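Local coordinates for putative isomerase (PDB 2PPG), which is of unknown function but belongs to the enolase superfamily, pairing a mandelate racemase/muconate lactonizing enzyme-type N-terminal domain with a C-terminal TIM-barrel domain, at residues 36-41 against 45-50; 186-191 against 199-204; 215-220 against 267-272; 243-248 against 252-257; 275-280 against 306-311. All coordinates share one frame; numbering follows the deposited sequence.

Contact 1: residues 36-41 against 45-50; sequences RGYLVR and RTVYPT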
# COMPACT_ATOMS: atom_id res chain seq x y z
N ARG A 36 -21.94 1.60 46.88
CA ARG A 36 -21.06 2.76 47.00
C ARG A 36 -21.50 3.97 46.18
O ARG A 36 -20.84 5.01 46.19
CB ARG A 36 -19.63 2.37 46.64
CG ARG A 36 -19.25 0.96 47.07
CD ARG A 36 -17.79 0.67 46.78
NE ARG A 36 -16.99 0.55 47.99
CZ ARG A 36 -16.79 -0.60 48.64
NH1 ARG A 36 -16.04 -0.63 49.74
NH2 ARG A 36 -17.36 -1.72 48.21
N GLY A 37 -22.63 3.85 45.48
CA GLY A 37 -23.12 4.94 44.63
C GLY A 37 -22.64 4.84 43.19
O GLY A 37 -22.43 5.86 42.52
N TYR A 38 -22.45 3.61 42.72
CA TYR A 38 -21.97 3.36 41.37
C TYR A 38 -23.08 2.74 40.53
O TYR A 38 -23.51 1.64 40.81
CB TYR A 38 -20.76 2.41 41.39
CG TYR A 38 -19.43 3.04 41.79
CD1 TYR A 38 -18.99 4.25 41.23
CD2 TYR A 38 -18.59 2.39 42.69
CE1 TYR A 38 -17.76 4.80 41.59
CE2 TYR A 38 -17.36 2.94 43.06
CZ TYR A 38 -16.95 4.14 42.51
OH TYR A 38 -15.72 4.66 42.88
N LEU A 39 -23.53 3.46 39.51
CA LEU A 39 -24.46 2.89 38.54
C LEU A 39 -23.73 2.48 37.25
O LEU A 39 -22.59 2.89 37.01
CB LEU A 39 -25.60 3.88 38.22
CG LEU A 39 -25.30 5.20 37.51
CD1 LEU A 39 -25.18 5.03 35.99
CD2 LEU A 39 -26.38 6.23 37.83
N VAL A 40 -24.39 1.67 36.43
CA VAL A 40 -23.87 1.28 35.12
C VAL A 40 -24.87 1.71 34.06
O VAL A 40 -26.06 1.43 34.16
CB VAL A 40 -23.60 -0.25 35.05
CG1 VAL A 40 -23.17 -0.68 33.67
CG2 VAL A 40 -22.55 -0.63 36.05
N ARG A 41 -24.38 2.41 33.06
CA ARG A 41 -25.23 2.93 31.99
C ARG A 41 -25.28 1.96 30.82
O ARG A 41 -24.26 1.63 30.22
CB ARG A 41 -24.69 4.29 31.55
CG ARG A 41 -25.67 5.14 30.79
CD ARG A 41 -25.67 6.55 31.36
NE ARG A 41 -26.75 6.77 32.32
CZ ARG A 41 -26.75 7.73 33.23
NH1 ARG A 41 -25.71 8.55 33.34
NH2 ARG A 41 -27.78 7.87 34.06
N ARG A 45 -22.38 0.63 28.59
CA ARG A 45 -21.85 -0.32 29.57
C ARG A 45 -20.81 0.30 30.52
O ARG A 45 -20.00 -0.41 31.12
CB ARG A 45 -21.31 -1.59 28.88
CG ARG A 45 -22.12 -2.07 27.64
CD ARG A 45 -22.31 -3.59 27.58
NE ARG A 45 -21.08 -4.32 27.93
CZ ARG A 45 -21.04 -5.53 28.49
NH1 ARG A 45 -22.16 -6.18 28.79
NH2 ARG A 45 -19.87 -6.09 28.77
N THR A 46 -20.84 1.63 30.65
CA THR A 46 -19.86 2.37 31.43
C THR A 46 -20.34 2.71 32.85
O THR A 46 -21.51 3.05 33.04
CB THR A 46 -19.47 3.66 30.71
OG1 THR A 46 -19.06 3.35 29.38
CG2 THR A 46 -18.33 4.36 31.43
N VAL A 47 -19.44 2.59 33.83
CA VAL A 47 -19.75 2.86 35.23
C VAL A 47 -19.65 4.36 35.55
O VAL A 47 -18.68 5.03 35.16
CB VAL A 47 -18.80 2.03 36.19
CG1 VAL A 47 -17.36 2.56 36.17
CG2 VAL A 47 -19.33 2.00 37.63
N TYR A 48 -20.65 4.86 36.27
CA TYR A 48 -20.72 6.26 36.71
C TYR A 48 -20.95 6.36 38.22
O TYR A 48 -21.62 5.51 38.80
CB TYR A 48 -21.85 7.00 35.98
CG TYR A 48 -21.60 7.18 34.50
CD1 TYR A 48 -20.93 8.30 34.02
CD2 TYR A 48 -22.03 6.23 33.58
CE1 TYR A 48 -20.70 8.47 32.68
CE2 TYR A 48 -21.81 6.39 32.23
CZ TYR A 48 -21.13 7.51 31.79
OH TYR A 48 -20.89 7.68 30.45
N PRO A 49 -20.39 7.40 38.86
CA PRO A 49 -20.81 7.76 40.22
C PRO A 49 -22.02 8.71 40.20
O PRO A 49 -22.26 9.39 39.19
CB PRO A 49 -19.58 8.47 40.78
CG PRO A 49 -18.92 9.06 39.61
CD PRO A 49 -19.31 8.29 38.38
N THR A 50 -22.80 8.74 41.27
CA THR A 50 -23.96 9.64 41.35
C THR A 50 -23.53 11.02 41.81
O THR A 50 -24.19 12.01 41.55
CB THR A 50 -25.06 9.09 42.29
OG1 THR A 50 -24.45 8.47 43.44
CG2 THR A 50 -25.90 8.05 41.57

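Contact 2: residues 186-191 against 199-204; sequences FKFASP and KEMEIL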
# COMPACT_ATOMS: atom_id res chain seq x y z
N PHE A 186 -23.50 23.33 19.57
CA PHE A 186 -24.17 22.40 20.48
C PHE A 186 -23.71 20.98 20.25
O PHE A 186 -23.32 20.62 19.14
CB PHE A 186 -25.70 22.52 20.31
CG PHE A 186 -26.22 23.91 20.57
CD1 PHE A 186 -26.65 24.27 21.84
CD2 PHE A 186 -26.19 24.88 19.58
CE1 PHE A 186 -27.06 25.58 22.10
CE2 PHE A 186 -26.59 26.17 19.83
CZ PHE A 186 -27.03 26.53 21.09
N LYS A 187 -23.73 20.18 21.30
CA LYS A 187 -23.51 18.74 21.18
C LYS A 187 -24.47 18.01 22.11
O LYS A 187 -24.57 18.32 23.29
CB LYS A 187 -22.07 18.37 21.54
CG LYS A 187 -21.69 16.95 21.16
CD LYS A 187 -20.27 16.65 21.54
CE LYS A 187 -20.14 16.30 23.00
NZ LYS A 187 -18.73 16.42 23.42
N PHE A 188 -25.18 17.02 21.58
CA PHE A 188 -26.00 16.15 22.42
C PHE A 188 -25.40 14.75 22.47
O PHE A 188 -24.77 14.30 21.51
CB PHE A 188 -27.42 16.06 21.88
CG PHE A 188 -27.53 15.36 20.55
CD1 PHE A 188 -27.87 14.01 20.48
CD2 PHE A 188 -27.33 16.04 19.38
CE1 PHE A 188 -28.00 13.36 19.27
CE2 PHE A 188 -27.45 15.39 18.16
CZ PHE A 188 -27.79 14.06 18.11
N ALA A 189 -25.59 14.07 23.60
CA ALA A 189 -25.14 12.68 23.75
C ALA A 189 -26.20 11.73 23.21
O ALA A 189 -27.38 11.88 23.51
CB ALA A 189 -24.85 12.36 25.22
N SER A 190 -25.78 10.74 22.43
CA SER A 190 -26.70 9.72 21.90
C SER A 190 -27.30 8.74 22.93
O SER A 190 -28.39 8.23 22.70
CB SER A 190 -26.10 8.98 20.71
OG SER A 190 -25.07 8.10 21.11
N PRO A 191 -26.59 8.44 24.05
CA PRO A 191 -27.23 7.73 25.17
C PRO A 191 -28.47 8.41 25.76
O PRO A 191 -29.10 7.88 26.67
CB PRO A 191 -26.13 7.69 26.24
CG PRO A 191 -24.87 7.76 25.49
CD PRO A 191 -25.15 8.65 24.31
N LYS A 199 -34.18 11.73 14.95
CA LYS A 199 -35.29 12.57 15.36
C LYS A 199 -34.77 13.70 16.24
O LYS A 199 -35.37 14.78 16.30
CB LYS A 199 -36.36 11.76 16.10
CG LYS A 199 -37.18 10.81 15.23
CD LYS A 199 -38.25 10.09 16.08
CE LYS A 199 -38.51 8.65 15.61
NZ LYS A 199 -39.58 8.56 14.58
N GLU A 200 -33.65 13.44 16.90
CA GLU A 200 -33.02 14.41 17.79
C GLU A 200 -32.42 15.59 17.00
O GLU A 200 -32.56 16.76 17.40
CB GLU A 200 -31.95 13.73 18.64
CG GLU A 200 -31.65 14.42 19.96
CD GLU A 200 -32.62 14.05 21.07
OE1 GLU A 200 -33.42 13.10 20.88
OE2 GLU A 200 -32.57 14.69 22.14
N MSE A 201 -31.75 15.27 15.88
CA MSE A 201 -31.20 16.28 14.97
C MSE A 201 -32.32 17.09 14.34
O MSE A 201 -32.30 18.32 14.36
CB MSE A 201 -30.37 15.63 13.87
CG MSE A 201 -28.96 15.27 14.27
SE MSE A 201 -27.74 16.80 14.50
CE MSE A 201 -27.95 17.74 12.80
N GLU A 202 -33.29 16.39 13.79
CA GLU A 202 -34.50 16.99 13.25
C GLU A 202 -35.04 18.12 14.14
O GLU A 202 -35.24 19.24 13.67
CB GLU A 202 -35.56 15.89 13.09
CG GLU A 202 -36.79 16.30 12.30
CD GLU A 202 -37.63 15.09 11.92
OE1 GLU A 202 -37.78 14.83 10.70
OE2 GLU A 202 -38.09 14.38 12.85
N ILE A 203 -35.28 17.82 15.42
CA ILE A 203 -35.92 18.78 16.31
C ILE A 203 -34.98 19.91 16.70
O ILE A 203 -35.38 21.07 16.66
CB ILE A 203 -36.61 18.11 17.54
CG1 ILE A 203 -37.78 18.97 18.00
CG2 ILE A 203 -35.63 17.88 18.69
CD1 ILE A 203 -38.76 18.27 18.90
N LEU A 204 -33.73 19.57 17.04
CA LEU A 204 -32.73 20.58 17.35
C LEU A 204 -32.52 21.54 16.18
O LEU A 204 -32.54 22.76 16.36
CB LEU A 204 -31.41 19.93 17.78
CG LEU A 204 -31.35 19.10 19.08
CD1 LEU A 204 -29.93 18.58 19.32
CD2 LEU A 204 -31.84 19.82 20.33

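Contact 3: residues 215-220 against 267-272; sequences ACDMHW and VGEEWR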
# COMPACT_ATOMS: atom_id res chain seq x y z
N ALA A 215 -23.39 19.00 16.87
CA ALA A 215 -22.64 17.78 16.78
C ALA A 215 -23.34 16.67 17.56
O ALA A 215 -24.26 16.94 18.34
CB ALA A 215 -21.23 18.01 17.30
N CYS A 216 -22.91 15.44 17.33
CA CYS A 216 -23.42 14.29 18.05
C CYS A 216 -22.30 13.45 18.69
O CYS A 216 -21.38 13.00 18.00
CB CYS A 216 -24.23 13.41 17.11
SG CYS A 216 -24.82 11.90 17.90
N ASP A 217 -22.38 13.25 19.99
CA ASP A 217 -21.43 12.39 20.68
C ASP A 217 -22.03 10.99 20.78
O ASP A 217 -22.96 10.76 21.54
CB ASP A 217 -21.09 12.97 22.06
CG ASP A 217 -20.09 12.12 22.85
OD1 ASP A 217 -19.77 10.98 22.44
OD2 ASP A 217 -19.61 12.61 23.89
N MSE A 218 -21.48 10.05 20.02
CA MSE A 218 -22.08 8.72 19.88
C MSE A 218 -21.64 7.64 20.87
O MSE A 218 -22.11 6.51 20.80
CB MSE A 218 -21.85 8.23 18.47
CG MSE A 218 -22.59 9.04 17.46
SE MSE A 218 -21.90 8.68 15.70
CE MSE A 218 -22.52 10.34 14.90
N HIS A 219 -20.73 7.99 21.77
CA HIS A 219 -20.36 7.09 22.86
C HIS A 219 -19.96 5.67 22.45
O HIS A 219 -20.46 4.69 23.01
CB HIS A 219 -21.46 7.05 23.94
CG HIS A 219 -21.41 8.21 24.89
ND1 HIS A 219 -21.79 9.49 24.54
CD2 HIS A 219 -21.00 8.28 26.18
CE1 HIS A 219 -21.62 10.29 25.57
NE2 HIS A 219 -21.15 9.59 26.58
N TRP A 220 -19.07 5.56 21.45
CA TRP A 220 -18.25 4.36 21.24
C TRP A 220 -18.94 3.06 20.80
O TRP A 220 -18.53 2.45 19.82
CB TRP A 220 -17.41 4.06 22.49
CG TRP A 220 -16.51 5.18 22.91
CD1 TRP A 220 -15.29 5.49 22.39
CD2 TRP A 220 -16.74 6.12 23.97
NE1 TRP A 220 -14.75 6.57 23.04
CE2 TRP A 220 -15.62 6.98 24.02
CE3 TRP A 220 -17.79 6.33 24.87
CZ2 TRP A 220 -15.52 8.03 24.93
CZ3 TRP A 220 -17.69 7.38 25.78
CH2 TRP A 220 -16.56 8.21 25.80
N VAL A 267 -12.33 12.45 17.76
CA VAL A 267 -11.94 11.49 18.79
C VAL A 267 -10.84 12.08 19.64
O VAL A 267 -10.29 13.12 19.28
CB VAL A 267 -11.44 10.15 18.18
CG1 VAL A 267 -12.57 9.45 17.43
CG2 VAL A 267 -10.22 10.37 17.26
N GLY A 268 -10.52 11.44 20.76
CA GLY A 268 -9.32 11.81 21.51
C GLY A 268 -9.38 11.85 23.03
O GLY A 268 -8.35 11.76 23.71
N GLU A 269 -10.59 11.98 23.58
CA GLU A 269 -10.75 12.23 25.01
C GLU A 269 -10.17 11.16 25.94
O GLU A 269 -9.77 11.47 27.05
CB GLU A 269 -12.23 12.51 25.33
CG GLU A 269 -13.12 11.28 25.31
CD GLU A 269 -14.57 11.63 25.46
OE1 GLU A 269 -15.22 11.96 24.43
OE2 GLU A 269 -15.07 11.59 26.61
N GLU A 270 -10.14 9.91 25.50
CA GLU A 270 -9.68 8.80 26.34
C GLU A 270 -8.22 8.44 26.15
O GLU A 270 -7.72 7.52 26.81
CB GLU A 270 -10.52 7.55 26.09
CG GLU A 270 -10.32 6.91 24.72
CD GLU A 270 -11.23 7.53 23.64
OE1 GLU A 270 -11.48 8.75 23.67
OE2 GLU A 270 -11.69 6.78 22.77
N TRP A 271 -7.53 9.13 25.25
CA TRP A 271 -6.12 8.88 25.04
C TRP A 271 -5.36 9.44 26.22
O TRP A 271 -5.95 10.13 27.06
CB TRP A 271 -5.60 9.54 23.76
CG TRP A 271 -6.30 9.12 22.50
CD1 TRP A 271 -7.07 8.01 22.32
CD2 TRP A 271 -6.24 9.79 21.24
NE1 TRP A 271 -7.52 7.96 21.01
CE2 TRP A 271 -7.02 9.04 20.33
CE3 TRP A 271 -5.61 10.95 20.79
CZ2 TRP A 271 -7.20 9.43 19.00
CZ3 TRP A 271 -5.79 11.33 19.48
CH2 TRP A 271 -6.58 10.58 18.60
N ARG A 272 -4.05 9.16 26.27
CA ARG A 272 -3.22 9.62 27.37
C ARG A 272 -1.96 10.34 26.88
O ARG A 272 -1.49 11.26 27.54
CB ARG A 272 -2.84 8.46 28.29
CG ARG A 272 -4.04 7.86 29.02
CD ARG A 272 -4.70 8.88 29.95
NE ARG A 272 -5.49 8.19 30.97
CZ ARG A 272 -6.75 7.78 30.80
NH1 ARG A 272 -7.38 8.01 29.65
NH2 ARG A 272 -7.36 7.13 31.78

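Contact 4: residues 243-248 against 252-257; sequences EAPVRT and DGLARV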
# COMPACT_ATOMS: atom_id res chain seq x y z
N GLU A 243 -18.62 12.37 17.14
CA GLU A 243 -17.63 12.07 18.18
C GLU A 243 -17.76 10.61 18.63
O GLU A 243 -18.86 10.07 18.70
CB GLU A 243 -17.83 13.02 19.37
CG GLU A 243 -17.21 12.56 20.69
CD GLU A 243 -17.28 13.60 21.79
OE1 GLU A 243 -17.52 14.78 21.47
OE2 GLU A 243 -17.09 13.24 22.98
N ALA A 244 -16.61 9.99 18.92
CA ALA A 244 -16.55 8.60 19.38
C ALA A 244 -17.55 7.65 18.70
O ALA A 244 -18.38 7.07 19.38
CB ALA A 244 -16.73 8.55 20.88
N PRO A 245 -17.48 7.49 17.35
CA PRO A 245 -18.51 6.69 16.69
C PRO A 245 -18.29 5.18 16.81
O PRO A 245 -19.26 4.42 16.71
CB PRO A 245 -18.38 7.12 15.22
CG PRO A 245 -16.97 7.47 15.05
CD PRO A 245 -16.48 8.01 16.39
N VAL A 246 -17.06 4.74 17.03
CA VAL A 246 -16.78 3.32 17.25
C VAL A 246 -15.89 3.13 18.47
O VAL A 246 -15.57 4.09 19.16
CB VAL A 246 -16.09 2.64 16.04
CG1 VAL A 246 -16.95 2.80 14.75
CG2 VAL A 246 -14.67 3.18 15.86
N ARG A 247 -15.50 1.89 18.73
CA ARG A 247 -14.68 1.57 19.89
C ARG A 247 -13.31 2.17 19.70
O ARG A 247 -12.83 2.24 18.56
CB ARG A 247 -14.56 0.07 20.05
CG ARG A 247 -15.01 -0.43 21.41
CD ARG A 247 -16.50 -0.30 21.54
NE ARG A 247 -17.06 -1.01 22.69
CZ ARG A 247 -17.12 -0.53 23.93
NH1 ARG A 247 -16.62 0.67 24.21
NH2 ARG A 247 -17.67 -1.25 24.89
N THR A 248 -12.69 2.60 20.80
CA THR A 248 -11.35 3.19 20.77
C THR A 248 -10.38 2.26 20.07
O THR A 248 -9.55 2.71 19.27
CB THR A 248 -10.77 3.49 22.18
OG1 THR A 248 -11.70 4.23 22.99
CG2 THR A 248 -9.47 4.29 22.06
N ASP A 252 -9.45 0.38 12.53
CA ASP A 252 -9.96 0.08 11.19
C ASP A 252 -11.37 0.59 10.97
O ASP A 252 -11.68 1.12 9.90
CB ASP A 252 -9.97 -1.43 10.96
CG ASP A 252 -8.58 -2.00 10.77
OD1 ASP A 252 -7.84 -1.48 9.91
OD2 ASP A 252 -8.25 -2.97 11.48
N GLY A 253 -12.23 0.40 11.97
CA GLY A 253 -13.62 0.84 11.87
C GLY A 253 -13.72 2.35 11.77
O GLY A 253 -14.47 2.88 10.95
N LEU A 254 -12.95 3.04 12.60
CA LEU A 254 -12.90 4.50 12.58
C LEU A 254 -12.42 5.02 11.22
O LEU A 254 -12.99 5.97 10.66
CB LEU A 254 -12.00 5.01 13.70
CG LEU A 254 -11.88 6.51 13.92
CD1 LEU A 254 -13.17 7.04 14.52
CD2 LEU A 254 -10.70 6.85 14.82
N ALA A 255 -11.38 4.39 10.69
CA ALA A 255 -10.84 4.77 9.38
C ALA A 255 -11.91 4.66 8.29
O ALA A 255 -12.04 5.55 7.45
CB ALA A 255 -9.62 3.95 9.04
N ARG A 256 -12.68 3.57 8.33
CA ARG A 256 -13.71 3.30 7.34
C ARG A 256 -14.90 4.26 7.46
O ARG A 256 -15.45 4.68 6.45
CB ARG A 256 -14.19 1.85 7.44
CG ARG A 256 -15.61 1.64 6.91
CD ARG A 256 -15.65 1.36 5.41
NE ARG A 256 -15.79 -0.08 5.15
CZ ARG A 256 -14.91 -0.81 4.47
NH1 ARG A 256 -15.13 -2.10 4.31
NH2 ARG A 256 -13.83 -0.25 3.93
N VAL A 257 -15.29 4.59 8.69
CA VAL A 257 -16.31 5.60 8.96
C VAL A 257 -15.85 6.95 8.42
O VAL A 257 -16.59 7.62 7.67
CB VAL A 257 -16.62 5.74 10.47
CG1 VAL A 257 -17.64 6.81 10.69
CG2 VAL A 257 -17.15 4.44 11.06

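Contact 5: residues 275-280 against 306-311; sequences HDMVPR and AYAHVH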
# COMPACT_ATOMS: atom_id res chain seq x y z
N HIS A 275 1.34 9.38 21.63
CA HIS A 275 1.50 8.06 21.02
C HIS A 275 0.17 7.43 20.61
O HIS A 275 0.06 6.85 19.54
CB HIS A 275 2.31 7.13 21.94
CG HIS A 275 3.68 7.64 22.22
ND1 HIS A 275 4.62 7.83 21.22
CD2 HIS A 275 4.27 8.04 23.37
CE1 HIS A 275 5.74 8.31 21.76
NE2 HIS A 275 5.55 8.44 23.06
N ASP A 276 -0.86 7.59 21.44
CA ASP A 276 -2.20 7.15 21.07
C ASP A 276 -2.67 7.78 19.77
O ASP A 276 -3.41 7.16 19.02
CB ASP A 276 -3.21 7.45 22.18
CG ASP A 276 -2.86 6.76 23.47
OD1 ASP A 276 -2.31 5.65 23.41
OD2 ASP A 276 -3.11 7.33 24.55
N MSE A 277 -2.22 9.00 19.49
CA MSE A 277 -2.65 9.75 18.30
C MSE A 277 -2.13 9.23 16.95
O MSE A 277 -2.88 9.17 15.97
CB MSE A 277 -2.28 11.22 18.43
CG MSE A 277 -3.00 12.07 17.43
SE MSE A 277 -2.87 13.98 17.73
CE MSE A 277 -3.91 14.60 16.17
N VAL A 278 -0.85 8.88 16.92
CA VAL A 278 -0.16 8.46 15.70
C VAL A 278 -0.92 7.46 14.81
O VAL A 278 -1.13 7.72 13.63
CB VAL A 278 1.25 7.91 16.05
CG1 VAL A 278 1.99 7.45 14.80
CG2 VAL A 278 2.04 8.97 16.78
N PRO A 279 -1.34 6.31 15.38
CA PRO A 279 -2.04 5.33 14.56
C PRO A 279 -3.30 5.88 13.93
O PRO A 279 -3.60 5.57 12.78
CB PRO A 279 -2.38 4.24 15.56
CG PRO A 279 -1.31 4.36 16.60
CD PRO A 279 -1.20 5.84 16.77
N ARG A 280 -4.04 6.70 14.66
CA ARG A 280 -5.28 7.26 14.13
C ARG A 280 -5.07 8.27 12.99
O ARG A 280 -5.86 8.29 12.05
CB ARG A 280 -6.16 7.86 15.24
CG ARG A 280 -6.90 6.82 16.11
CD ARG A 280 -6.01 6.26 17.22
NE ARG A 280 -6.72 5.37 18.15
CZ ARG A 280 -6.14 4.69 19.13
NH1 ARG A 280 -4.83 4.77 19.34
NH2 ARG A 280 -6.86 3.90 19.92
N ALA A 306 0.54 19.99 19.03
CA ALA A 306 1.62 20.18 18.04
C ALA A 306 1.53 19.16 16.90
O ALA A 306 1.81 19.49 15.75
CB ALA A 306 2.97 20.09 18.69
N TYR A 307 1.13 17.94 17.23
CA TYR A 307 0.94 16.92 16.22
C TYR A 307 -0.25 17.23 15.30
O TYR A 307 -0.18 17.03 14.10
CB TYR A 307 0.77 15.55 16.87
CG TYR A 307 1.20 14.38 16.01
CD1 TYR A 307 2.55 14.02 15.91
CD2 TYR A 307 0.26 13.62 15.31
CE1 TYR A 307 2.94 12.95 15.13
CE2 TYR A 307 0.64 12.55 14.53
CZ TYR A 307 1.99 12.22 14.43
OH TYR A 307 2.37 11.15 13.64
N ALA A 308 -1.35 17.74 15.86
CA ALA A 308 -2.50 18.10 15.03
C ALA A 308 -2.15 19.24 14.07
O ALA A 308 -2.63 19.27 12.95
CB ALA A 308 -3.67 18.49 15.90
N HIS A 309 -1.33 20.18 14.54
CA HIS A 309 -0.83 21.29 13.76
C HIS A 309 -0.04 20.79 12.55
O HIS A 309 -0.39 21.05 11.40
CB HIS A 309 0.08 22.14 14.64
CG HIS A 309 0.67 23.33 13.95
ND1 HIS A 309 0.03 24.55 13.89
CD2 HIS A 309 1.85 23.49 13.30
CE1 HIS A 309 0.79 25.40 13.22
NE2 HIS A 309 1.90 24.79 12.86
N VAL A 310 1.04 20.07 12.85
CA VAL A 310 1.82 19.38 11.84
C VAL A 310 0.94 18.61 10.85
O VAL A 310 1.16 18.67 9.65
CB VAL A 310 2.83 18.40 12.51
CG1 VAL A 310 3.29 17.36 11.53
CG2 VAL A 310 4.01 19.15 13.07
N HIS A 311 -0.06 17.89 11.36
CA HIS A 311 -0.86 17.00 10.51
C HIS A 311 -2.19 17.57 10.06
O HIS A 311 -3.05 16.82 9.59
CB HIS A 311 -1.02 15.63 11.16
CG HIS A 311 0.18 14.76 11.00
ND1 HIS A 311 0.43 14.06 9.84
CD2 HIS A 311 1.23 14.52 11.82
CE1 HIS A 311 1.58 13.41 9.97
NE2 HIS A 311 2.08 13.67 11.16

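Contact 1: residues 36-41 against 45-50
With its CG anti to the backbone N (chi1 -161°), and its chain bent twice further out, Arg41 lies across the ring of Tyr48, which stands up from the sheet with CG beside its own backbone N (chi1 -68°). Arg41 CB comes within 3.6 Å of Tyr48 CE2, and NH1 sits over one face of the ring; the cation-pi attraction is long and at most weak, and NH1 has a firmer partner in Tyr23 O. Leu39 shares this face of the sheet, its CD1 3.9 Å from Tyr48 CB and also over a face of the guanidinium. Tyr48 OH is tied to Asn44. On the reverse face Tyr38 CE1 lies 4.2 Å from Pro49 CB, while Tyr38 OH bonds to Asp86 of the second subunit. Beneath these groups, Leu39 N to Tyr48 O and Tyr48 N to Leu39 O, both 2.9 Å, close a hydrogen-bonded pair. Two antiparallel strands joined by a short turn make this a beta hairpin, here packed against the second subunit.

Contact 2: residues 186-191 against 199-204
Strand 186-189 and helix 199-204 run nearly antiparallel, at 150° with axes 10.7 Å apart, and Phe188 bridges the gap toward Glu200, Met201 and Leu204. The ring of Phe188 is carried on a CG lodged between the backbone N and the carbonyl carbon (chi1 68°), and three residues of the helix meet it in three different ways. Glu200 lays its aliphatic part over one face, a CH-pi contact in which CG is 3.8 Å from Phe188 CD1; its carboxylate continues past the ring to a salt bridge with Arg171. Met201, a selenomethionine, folds back on itself and brings SE to the ring edge, 3.9 Å from Phe188 CE2, a Met-aromatic contact. Leu204 CD1 presses obliquely on Phe188 CD2 at 3.6 Å. No hydrogen bond crosses the interface; CH-pi, Met-aromatic and apolar contacts join the two segments. Together they belong to the beta-alpha-beta unit 185-189, 197-208 and 213-217: Ile214 of the next strand touches Met201 and Leu204, and helix 168-180 flanks Glu200 and Leu204.

Contact 3: residues 215-220 against 267-272
Trp220 reaches two consecutive glutamates with different parts of its indole, meeting Glu270 through the pyrrole N-H and Glu269 through the six-membered ring. Its NE1 donates to Glu270 OE2 at 3.1 Å with a moderately bent N-H angle of 148°. The acceptor is approached from above the carboxylate plane, and the two planes are almost perpendicular. Glu270 presents the oxygen by turning at chi2 (-87°) after placing CG between the backbone N and the carbonyl carbon; OE2 is gripped a second time by Thr248 OG1. Glu269 starts with CG in the same position but then runs out extended, so that its carboxyl carbon CD arrives 3.8 Å from Trp220 CZ2, the planes inclined at 67°. Within 215-220, Asp217 OD1 accepts from His219 N at 3.2 Å, an Asx turn. The other oxygen, Asp217 OD2, lies 4.5 Å from Glu269 OE1, and Glu243 adds a third carboxylate; such a cluster is consistent with the acidic group that holds a metal in enolase-superfamily relatives. The contact joins the ends of two parallel barrel strands, 213-217 and 264-267, with strand 241-243 between them in the sheet and helix 274-282 following the second loop.

Contact 4: residues 243-248 against 252-257
Val246 and Val257 point at each other tip to tip at the strand-to-helix junction of a beta-alpha unit of the TIM barrel, where the loop after strand 241-243 folds back onto the helix it leads into. Val246 CG1 and Val257 CG2 stand 4.0 Å apart, and each of these methyls lies anti to its own carbonyl carbon, beside the backbone N. Pro245, the residue before, meets the helix in another manner: its ring crosses the side chain of Leu254 at about a right angle, with CG 3.9 Å from Leu254 CD1. Leu254 achieves this because its CG is anti to the backbone N (chi1 -176°) and the chain then bends at chi2 (72°), which carries the CD1 methyl over to the proline although the residue starts off alongside the loop.

The result is a small, wholly apolar interlock with no hydrogen bond across it. Its side chains have further neighbours in the barrel: Val257 also rests on Ala227 and Ile231 of helix 224-234, and Leu254 touches Ile265 and Val267 of strand 264-267. Gly253 carries no side chain on the turn facing Val246, and its N bonds to Asp250 OD1. The second methyl of Val246 lies close against the helix backbone here, CG2 being 3.7 Å from Leu254 N and 3.9 Å from Leu254 CB.

Contact 5: residues 275-280 against 306-311
Arg280 NH1 donates to Asp276 O at 2.8 Å, spanning one turn of the helix from which Met277 and Val278 reach across to Tyr307. The bond meets a lone pair in the carbonyl plane, though it is bent (N-H angle 133°), and NH2 of the same guanidinium reaches Thr248 O in the preceding beta-alpha loop.

On the facing side of the helix, Met277, present as selenomethionine, is fully extended, with CG anti to the backbone N (chi1 -165°). It slides past Tyr307 in the opposite direction: SE is 4.0 Å from Tyr307 CD2, an oblique Met-aromatic contact, and the terminal CE goes on to Ala308 CB at 3.9 Å. The tyrosine also has its CG anti to the backbone N, which sends the ring outward so that Val278 crosses its far end at about a right angle, CG2 being 3.8 Å from Tyr307 OH. Just past the end of the tyrosine's helix, His311 places CD2 over one face of that ring.

An intersubunit bond is made close by: His311 NE2 is hydrogen-bonded to Tyr307 OH of the fourth subunit, whose Val310 packs on Val278 and Tyr307. The two helices run nearly parallel, their axes 24° apart in direction and 11.1 Å at closest approach, as expected of successive outer helices of a TIM barrel.

In the fold
Contact 1 is a backbone-bonded hairpin that touches none of the other four, its nearest atoms about 4 Å from contact 3 and about 15 Å from contact 5; it leans on the second subunit, as contact 3 also does. Contacts 2 to 5 belong to the barrel domain. Contacts 2 and 4 seat a helix without a hydrogen bond, through carbon and selenium contacts in contact 2 and purely apolar side chains in contact 4; contact 5 joins helix to helix similarly, but at a subunit boundary. Contact 3, nearest the chain's centre, has side chains making a polar bond across it. It touches contacts 2, 4 and 5: Phe186 O meets Ala215 N, Trp220 N meets Ala244 O, and Trp271 packs on Met277. All five are largely buried.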